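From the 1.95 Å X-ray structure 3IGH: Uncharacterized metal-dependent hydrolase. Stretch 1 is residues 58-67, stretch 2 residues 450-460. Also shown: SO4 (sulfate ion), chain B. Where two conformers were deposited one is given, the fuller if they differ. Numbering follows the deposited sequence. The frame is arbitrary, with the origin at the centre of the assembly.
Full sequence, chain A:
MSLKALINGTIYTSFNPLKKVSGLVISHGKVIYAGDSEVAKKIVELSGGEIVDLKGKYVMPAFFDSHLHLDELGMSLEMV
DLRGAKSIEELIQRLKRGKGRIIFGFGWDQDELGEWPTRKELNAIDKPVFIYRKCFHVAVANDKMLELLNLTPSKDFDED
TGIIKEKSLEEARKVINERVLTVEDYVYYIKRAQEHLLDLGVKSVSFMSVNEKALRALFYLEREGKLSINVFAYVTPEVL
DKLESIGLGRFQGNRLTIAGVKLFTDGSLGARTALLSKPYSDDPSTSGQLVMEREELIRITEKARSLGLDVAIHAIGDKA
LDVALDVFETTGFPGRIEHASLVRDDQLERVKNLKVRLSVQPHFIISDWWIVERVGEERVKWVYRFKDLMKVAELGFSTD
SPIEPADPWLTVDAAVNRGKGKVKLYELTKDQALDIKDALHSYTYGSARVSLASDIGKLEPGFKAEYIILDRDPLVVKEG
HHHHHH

Stretch 1 58-67: YVMPAFFDSH
Stretch 2 450-460: VSLASDIGKLE

Residues 58-67 and 450-460 lie far apart in one chain but pack side by side, burying 409 Å² in total. No hydrogen bond crosses between them. Apolar and van der Waals contacts do the work.

Stretch 1 is extended. Residues 58-61 form a strand, Ala62 interrupts it, and a second strand starts at Phe63. The chain turns a corner at Ser66 and His67, where Ser66 has phi/psi of -81/6. Stretch 2 has no regular strand. Val450 is still helical, and Ser451 is the first residue to leave helical angles, at -93/7. Leu452 takes left-handed angles, 57/37, and its CA-to-CB bond points away from stretch 1; the residue is exposed. Ala453 to Ile456 form a type I turn, closed by a weak bond from Ile456 N to Ala453 O at 3.4 Å. The chain then extends through Ile456, at -125/148.

The two stretches run in opposite directions. Pro61 CA lies 5.8 Å from Lys458 CA, and Ser66 CA lies 6.4 Å from Ser451 CA.

At one end, Leu459 fills the space beside the first strand. Its rotamer is m,t (chi1 -66°, chi2 167°), which brings CD1 to the strand. Leu459 CD1 lies 3.9 Å from Val59 CG1, 3.7 Å from Met60 C and 3.6 Å from Pro61 N. Val59 is t (176°), and its CA-to-CB bond points toward stretch 2. That of Met60, next along the strand, points away, with chi angles p, t, m. That of Pro61 points toward stretch 2 again. The Pro61 ring is C-gamma exo, and Pro61 CD is 4.0 Å from Leu459 CD1. Pro61 CB rests 3.5 Å from Gly457 O, and Pro61 CG is 4.1 Å from Lys458 CA. The proline thus packs on backbone as well as side chain. The CA-to-CB bond of Lys458 points away from stretch 1; its chi angles are m, t, t, m.

Gly457 has phi/psi of 120/-20. A CB there would be jammed against the carbonyl O of Ile456, so this backbone calls for glycine.

Phe64 is the centre of the other end and is buried. Its CA-to-CB bond points toward stretch 2. With chi1 t (-168°) and chi2 138°, the ring packs against Ser451, Ala453 and Ile456. Ile456 CG2 meets the ring edge, near its plane, at 3.6 Å from Phe64 CD1. Ile456 is m,t (-57°, 180°). Ala453 CB lies 3.8 Å from Phe64 CE1, a small methyl in close contact with the ring. Ser451 OG is 3.4 Å from Phe64 CE2. Ser451 is m (-54°), and Ser451 OG also lies 3.8 Å from Ser66 CB. Ser66 is p (63°). Both serines are buried, and their hydroxyls are hydrogen-bonded elsewhere in the structure.

The CA-to-CB bond of Asp65 points away from stretch 2, with chi1 t (-169°) and chi2 -47°. Asp65 OD1 accepts from His67 N at 3.1 Å, a bond that spans the corner. His67 is t (-177°), chi2 126°, and its ring end leads away from stretch 2. His67 NE2 donates to SO4 O1 at 3.0 Å, with the oxygen at the ring edge.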

# COMPACT_ATOMS: atom_id res chain seq x y z
N TYR A 58 -2.27 32.05 14.56
CA TYR A 58 -2.40 30.88 15.43
C TYR A 58 -2.40 29.60 14.60
O TYR A 58 -2.88 29.57 13.47
CB TYR A 58 -3.67 30.98 16.29
CG TYR A 58 -3.63 32.13 17.29
CD1 TYR A 58 -3.36 31.89 18.63
CD2 TYR A 58 -3.84 33.45 16.87
CE1 TYR A 58 -3.32 32.95 19.55
CE2 TYR A 58 -3.80 34.51 17.78
CZ TYR A 58 -3.54 34.25 19.11
OH TYR A 58 -3.49 35.30 20.01
N VAL A 59 -1.83 28.54 15.17
CA VAL A 59 -1.70 27.26 14.47
C VAL A 59 -2.23 26.15 15.39
O VAL A 59 -1.90 26.11 16.57
CB VAL A 59 -0.22 26.97 14.04
CG1 VAL A 59 -0.07 25.58 13.40
CG2 VAL A 59 0.28 28.02 13.07
N MET A 60 -3.07 25.27 14.84
CA MET A 60 -3.57 24.11 15.59
C MET A 60 -3.46 22.86 14.72
O MET A 60 -3.38 22.98 13.49
CB MET A 60 -5.02 24.34 16.10
CG MET A 60 -6.11 24.46 15.04
SD MET A 60 -7.82 24.52 15.66
CE MET A 60 -8.20 22.77 15.80
N PRO A 61 -3.44 21.65 15.33
CA PRO A 61 -3.55 20.46 14.50
C PRO A 61 -4.82 20.50 13.66
O PRO A 61 -5.86 21.01 14.11
CB PRO A 61 -3.62 19.32 15.51
CG PRO A 61 -2.94 19.85 16.73
CD PRO A 61 -3.28 21.31 16.76
N ALA A 62 -4.75 20.00 12.44
CA ALA A 62 -5.91 20.03 11.56
C ALA A 62 -7.00 19.10 12.08
O ALA A 62 -6.74 18.20 12.89
CB ALA A 62 -5.49 19.68 10.13
N PHE A 63 -8.24 19.34 11.65
CA PHE A 63 -9.33 18.46 12.04
C PHE A 63 -9.18 17.08 11.39
O PHE A 63 -8.62 16.95 10.29
CB PHE A 63 -10.69 19.08 11.69
CG PHE A 63 -11.05 20.28 12.55
CD1 PHE A 63 -11.58 20.10 13.83
CD2 PHE A 63 -10.85 21.57 12.09
CE1 PHE A 63 -11.93 21.19 14.63
CE2 PHE A 63 -11.19 22.68 12.87
CZ PHE A 63 -11.72 22.49 14.15
N PHE A 64 -9.65 16.07 12.10
CA PHE A 64 -9.63 14.69 11.62
C PHE A 64 -11.07 14.19 11.79
O PHE A 64 -11.54 14.00 12.91
CB PHE A 64 -8.64 13.88 12.47
CG PHE A 64 -8.30 12.50 11.93
CD1 PHE A 64 -6.99 12.06 11.97
CD2 PHE A 64 -9.28 11.64 11.41
CE1 PHE A 64 -6.63 10.79 11.49
CE2 PHE A 64 -8.94 10.38 10.92
CZ PHE A 64 -7.60 9.95 10.96
N ASP A 65 -11.79 14.02 10.69
CA ASP A 65 -13.16 13.52 10.78
C ASP A 65 -13.10 12.00 10.79
O ASP A 65 -12.80 11.39 9.78
CB ASP A 65 -13.99 14.01 9.58
CG ASP A 65 -15.49 13.74 9.75
OD1 ASP A 65 -15.90 12.62 10.12
OD2 ASP A 65 -16.29 14.65 9.45
N SER A 66 -13.42 11.39 11.92
CA SER A 66 -13.19 9.95 12.08
C SER A 66 -14.27 9.05 11.47
O SER A 66 -14.20 7.82 11.62
CB SER A 66 -12.96 9.61 13.56
OG SER A 66 -14.11 9.90 14.33
N HIS A 67 -15.24 9.62 10.76
CA HIS A 67 -16.32 8.81 10.15
C HIS A 67 -17.11 9.64 9.14
O HIS A 67 -17.98 10.41 9.52
CB HIS A 67 -17.25 8.26 11.24
CG HIS A 67 -18.35 7.36 10.75
ND1 HIS A 67 -18.54 6.10 11.26
CD2 HIS A 67 -19.32 7.55 9.83
CE1 HIS A 67 -19.59 5.54 10.67
NE2 HIS A 67 -20.07 6.40 9.79
N VAL A 450 -8.69 6.98 17.50
CA VAL A 450 -9.84 6.12 17.15
C VAL A 450 -9.63 5.42 15.79
O VAL A 450 -10.04 4.27 15.59
CB VAL A 450 -11.17 6.94 17.24
CG1 VAL A 450 -12.35 6.24 16.58
CG2 VAL A 450 -11.50 7.24 18.71
N SER A 451 -8.95 6.12 14.88
CA SER A 451 -8.67 5.62 13.53
C SER A 451 -7.33 4.90 13.44
O SER A 451 -6.89 4.55 12.34
CB SER A 451 -8.67 6.79 12.55
OG SER A 451 -9.87 7.54 12.64
N LEU A 452 -6.67 4.70 14.58
CA LEU A 452 -5.34 4.05 14.66
C LEU A 452 -4.28 4.77 13.81
O LEU A 452 -3.42 4.15 13.20
CB LEU A 452 -5.42 2.55 14.33
CG LEU A 452 -6.39 1.71 15.19
CD1 LEU A 452 -6.43 0.25 14.72
CD2 LEU A 452 -6.04 1.79 16.68
N ALA A 453 -4.36 6.09 13.78
CA ALA A 453 -3.39 6.91 13.06
C ALA A 453 -2.42 7.44 14.09
O ALA A 453 -2.65 8.51 14.66
CB ALA A 453 -4.09 8.05 12.38
N SER A 454 -1.34 6.70 14.33
CA SER A 454 -0.49 6.96 15.50
C SER A 454 0.38 8.21 15.34
O SER A 454 0.87 8.76 16.34
CB SER A 454 0.37 5.74 15.83
OG SER A 454 1.26 5.46 14.77
N ASP A 455 0.57 8.68 14.11
CA ASP A 455 1.38 9.87 13.87
C ASP A 455 0.56 11.09 13.42
O ASP A 455 1.08 12.00 12.79
CB ASP A 455 2.51 9.57 12.87
CG ASP A 455 1.99 9.05 11.53
OD1 ASP A 455 0.77 8.84 11.39
OD2 ASP A 455 2.82 8.84 10.62
N ILE A 456 -0.73 11.10 13.73
CA ILE A 456 -1.57 12.26 13.41
C ILE A 456 -2.26 12.75 14.68
O ILE A 456 -2.53 11.97 15.59
CB ILE A 456 -2.62 11.92 12.29
CG1 ILE A 456 -1.91 11.41 11.02
CG2 ILE A 456 -3.53 13.13 11.98
CD1 ILE A 456 -2.83 11.03 9.85
N GLY A 457 -2.51 14.06 14.76
CA GLY A 457 -3.40 14.59 15.79
C GLY A 457 -2.76 15.58 16.74
O GLY A 457 -3.46 16.34 17.41
N LYS A 458 -1.43 15.55 16.81
CA LYS A 458 -0.65 16.51 17.60
C LYS A 458 0.41 17.17 16.72
O LYS A 458 0.70 16.69 15.63
CB LYS A 458 0.01 15.82 18.79
CG LYS A 458 -0.94 15.38 19.90
CD LYS A 458 -0.17 14.84 21.10
CE LYS A 458 -1.08 14.13 22.09
NZ LYS A 458 -1.99 15.05 22.82
N LEU A 459 0.97 18.29 17.17
CA LEU A 459 2.05 18.91 16.39
C LEU A 459 3.37 18.84 17.18
O LEU A 459 4.17 19.77 17.20
CB LEU A 459 1.70 20.34 15.93
CG LEU A 459 0.56 20.49 14.91
CD1 LEU A 459 0.11 21.95 14.80
CD2 LEU A 459 0.91 19.92 13.52
N GLU A 460 3.56 17.70 17.83
CA GLU A 460 4.79 17.38 18.55
C GLU A 460 5.70 16.61 17.59
O GLU A 460 5.21 16.11 16.57
CB GLU A 460 4.45 16.55 19.79
CG GLU A 460 3.77 17.36 20.88
CD GLU A 460 3.09 16.51 21.95
OE1 GLU A 460 2.32 17.09 22.75
OE2 GLU A 460 3.31 15.28 21.99
S SO4 B . -23.30 4.77 9.18
O1 SO4 B . -22.27 5.08 8.21
O2 SO4 B . -23.87 6.01 9.68
O3 SO4 B . -24.35 4.01 8.53
O4 SO4 B . -22.70 4.03 10.29